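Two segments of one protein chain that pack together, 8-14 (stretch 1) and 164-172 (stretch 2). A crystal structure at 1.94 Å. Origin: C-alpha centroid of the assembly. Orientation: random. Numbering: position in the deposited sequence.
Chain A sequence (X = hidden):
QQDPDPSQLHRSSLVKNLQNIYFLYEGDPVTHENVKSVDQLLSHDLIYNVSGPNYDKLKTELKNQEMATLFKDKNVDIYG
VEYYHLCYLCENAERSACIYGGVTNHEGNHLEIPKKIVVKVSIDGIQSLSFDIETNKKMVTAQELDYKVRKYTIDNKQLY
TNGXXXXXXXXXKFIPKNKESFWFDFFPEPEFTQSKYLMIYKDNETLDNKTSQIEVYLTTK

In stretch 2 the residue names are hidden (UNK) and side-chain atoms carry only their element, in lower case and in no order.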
# COMPACT_ATOMS: atom_id res chain seq x y z
N GLN A 8 33.38 -2.19 0.81
CA GLN A 8 32.17 -2.15 1.64
C GLN A 8 31.35 -0.90 1.40
O GLN A 8 30.20 -0.87 1.77
CB GLN A 8 32.52 -2.23 3.14
CG GLN A 8 33.11 -3.59 3.58
CD GLN A 8 33.49 -3.72 5.08
OE1 GLN A 8 33.90 -4.81 5.52
NE2 GLN A 8 33.39 -2.63 5.85
N LEU A 9 31.94 0.15 0.83
CA LEU A 9 31.22 1.38 0.54
C LEU A 9 30.39 1.30 -0.73
O LEU A 9 30.77 0.72 -1.72
CB LEU A 9 32.22 2.55 0.47
CG LEU A 9 32.97 2.69 1.83
CD1 LEU A 9 34.20 3.58 1.73
CD2 LEU A 9 31.97 3.20 2.90
N HIS A 10 29.21 1.89 -0.66
CA HIS A 10 28.27 1.95 -1.80
C HIS A 10 28.73 3.08 -2.72
O HIS A 10 28.96 4.20 -2.28
CB HIS A 10 26.84 2.23 -1.29
CG HIS A 10 26.26 1.14 -0.44
ND1 HIS A 10 25.18 1.36 0.40
CD2 HIS A 10 26.50 -0.19 -0.39
CE1 HIS A 10 24.78 0.21 0.92
NE2 HIS A 10 25.56 -0.75 0.46
N ARG A 11 28.85 2.77 -4.01
CA ARG A 11 29.28 3.76 -5.00
C ARG A 11 28.04 4.51 -5.45
O ARG A 11 27.04 3.87 -5.86
CB ARG A 11 29.95 3.05 -6.21
CG ARG A 11 31.40 2.35 -5.95
CD ARG A 11 31.81 1.40 -7.17
NE ARG A 11 31.43 2.17 -8.37
CZ ARG A 11 31.14 1.71 -9.60
NH1 ARG A 11 31.17 0.42 -9.94
NH2 ARG A 11 30.73 2.61 -10.48
N SER A 12 28.07 5.83 -5.36
CA SER A 12 26.90 6.66 -5.76
C SER A 12 26.54 6.58 -7.25
O SER A 12 25.39 6.76 -7.62
CB SER A 12 27.13 8.16 -5.46
OG SER A 12 28.12 8.74 -6.33
N SER A 13 27.54 6.31 -8.10
CA SER A 13 27.30 6.29 -9.55
C SER A 13 26.51 5.07 -10.03
O SER A 13 26.08 5.07 -11.14
CB SER A 13 28.63 6.44 -10.31
OG SER A 13 29.49 5.38 -10.00
N LEU A 14 26.28 4.09 -9.17
CA LEU A 14 25.48 2.92 -9.47
C LEU A 14 24.00 3.19 -9.07
O LEU A 14 23.06 2.63 -9.67
CB LEU A 14 25.96 1.70 -8.67
CG LEU A 14 27.32 1.04 -8.99
CD1 LEU A 14 27.73 -0.09 -8.02
CD2 LEU A 14 27.29 0.51 -10.41
N UNK A 164 23.26 13.41 -9.83
CA UNK A 164 24.24 12.65 -9.07
C UNK A 164 25.02 13.50 -8.11
O UNK A 164 24.78 14.70 -8.03
c UNK A 164 23.97 14.08 -10.92
c UNK A 164 25.06 12.00 -10.17
c UNK A 164 25.14 13.10 -11.20
N UNK A 165 25.86 12.86 -7.33
CA UNK A 165 26.67 13.55 -6.31
C UNK A 165 28.04 13.82 -6.87
O UNK A 165 28.46 13.13 -7.74
c UNK A 165 26.87 12.63 -5.09
o UNK A 165 27.92 13.08 -4.21
N UNK A 166 28.76 14.83 -6.36
CA UNK A 166 30.15 15.07 -6.80
C UNK A 166 31.08 13.92 -6.27
O UNK A 166 32.19 13.65 -6.81
c UNK A 166 30.61 16.46 -6.26
n UNK A 166 33.47 20.26 -5.71
c UNK A 166 33.54 18.77 -5.78
c UNK A 166 32.12 18.31 -6.14
c UNK A 166 32.03 16.86 -6.54
N UNK A 167 30.62 13.20 -5.24
CA UNK A 167 31.42 12.14 -4.63
C UNK A 167 31.02 10.73 -5.03
O UNK A 167 29.84 10.46 -5.26
o UNK A 167 32.86 17.67 -2.51
c UNK A 167 30.87 14.63 -2.34
c UNK A 167 31.23 16.01 -2.23
c UNK A 167 31.80 13.66 -2.73
c UNK A 167 33.48 15.44 -2.85
c UNK A 167 32.53 16.37 -2.50
c UNK A 167 31.36 12.28 -3.11
c UNK A 167 33.11 14.08 -2.97
N UNK A 168 32.00 9.84 -5.10
CA UNK A 168 31.76 8.45 -5.46
C UNK A 168 31.42 7.66 -4.20
O UNK A 168 30.54 6.83 -4.20
o UNK A 168 31.12 7.18 -8.15
c UNK A 168 31.86 6.25 -7.74
o UNK A 168 31.76 5.10 -8.19
c UNK A 168 32.92 6.46 -6.66
c UNK A 168 33.02 7.90 -6.16
N UNK A 169 32.16 7.91 -3.12
CA UNK A 169 31.83 7.19 -1.93
C UNK A 169 31.88 8.18 -0.80
O UNK A 169 32.46 9.25 -0.94
c UNK A 169 32.70 5.05 -2.81
c UNK A 169 32.74 6.01 -1.67
o UNK A 169 34.07 6.45 -1.46
N UNK A 170 31.16 7.86 0.28
CA UNK A 170 31.12 8.75 1.43
C UNK A 170 30.62 8.08 2.69
O UNK A 170 29.75 7.22 2.61
N UNK A 171 31.19 8.38 3.85
CA UNK A 171 30.71 7.81 5.08
C UNK A 171 31.05 8.78 6.19
O UNK A 171 31.89 9.71 6.02
c UNK A 171 34.98 5.77 4.99
c UNK A 171 33.11 6.27 7.02
o UNK A 171 36.72 5.46 6.52
c UNK A 171 32.67 6.19 5.70
c UNK A 171 35.41 5.82 6.29
c UNK A 171 31.21 6.38 5.34
c UNK A 171 33.63 5.95 4.69
c UNK A 171 34.52 6.09 7.33
N UNK A 172 30.30 8.67 7.27
CA UNK A 172 30.50 9.57 8.40
C UNK A 172 30.77 8.60 9.55
O UNK A 172 30.10 7.55 9.67
c UNK A 172 28.06 9.50 8.86
c UNK A 172 28.44 12.34 10.04
c UNK A 172 29.52 11.34 9.84
c UNK A 172 29.27 10.41 8.65
O HOH W 1 30.01 5.39 0.14

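Position 164 carries three side-chain carbons that close a ring onto its own backbone N, which identifies Pro-164. Its CA-to-CB bond points toward stretch 1, but the ring stays too far off to touch it; a proline, with no amide hydrogen to satisfy, sits easily in this exposed loop.

At position 165 one carbon is followed by one oxygen. The carbon lies 4.3 Å from Ser-12 OG (measured to CB of 165), and a side chain of this size is a serine. Ser-165 OG accepts a hydrogen bond from the backbone N of 167 at 2.9 Å, so a short hydroxyl suits this turn, where it can reach the amide two residues on.

Position 166 has four carbons in a row ending in nitrogen; the CA-to-CB bond points away from stretch 1, and no side-chain atom touches it. This is Lys-166, fully extended with every chi angle t, its charged end left in an exposed setting.

Position 167 shows one carbon, then a six-carbon ring bearing an oxygen: Tyr-167. The ring leads away from stretch 1 and is buried, while its hydroxyl is hydrogen-bonded elsewhere in the structure. What faces the neighbour is backbone: Ser-12 OG donates to Tyr-167 O at 2.7 Å.

Position 168 has three carbons, the third carrying two oxygens. One oxygen lies 3.0 Å from Arg-11 NE and 2.9 Å from Ser-13 OG. A carboxylate on a two-carbon arm is Glu-168. With chi1 t and chi2 p, the side chain starts sideways yet brings its end nearer to stretch 1. Its OE2 accepts from both Arg-11 NE, in a salt bridge near the guanidinium plane, and Ser-13 OG; a negative charge suits these two donors.

At position 169 one carbon carries one oxygen and one carbon. CB lies 4.1 Å from Leu-9 CB, and the terminal carbon 4.3 Å from Arg-11 CG. The branched pattern is Thr-169, and that carbon is CG2, while OG1 is hydrogen-bonded elsewhere in the structure. The residue thus offers carbon to stretch 1 and still satisfies its hydroxyl.

Position 170 has no side-chain atoms and is Gly-170. A CB here would point away from stretch 1 and meet none of it, so this contact does not itself call for glycine; the part it plays is through its backbone. Its backbone N donates to water 1 at 2.7 Å, and the same water donates to His-10 O at 2.9 Å, bridging the stretches.

Position 171 repeats the pattern of one carbon and an oxygen-bearing ring, and a ring carbon lies 3.7 Å from Leu-9 CD2. In Tyr-171 that atom is CD2, and the ring carbons give the leucine methyl an apolar partner.

Position 172 has four carbons, forked at the first, with one arm two carbons long: Ile-172. It is buried and out of reach of stretch 1, as befits a branched aliphatic residue in a strand.

The contact combines a polar cluster with an apolar patch. Ser-12 N donates to Glu-168 O at 2.9 Å, nearly straight, fixing backbone to backbone beside the carboxylate's bonds. Leu-9 packs against Thr-169 and Tyr-171, and water 1 links the backbones of His-10 and Gly-170.

Stretch 2, residues 164-172: PSKYETGYI
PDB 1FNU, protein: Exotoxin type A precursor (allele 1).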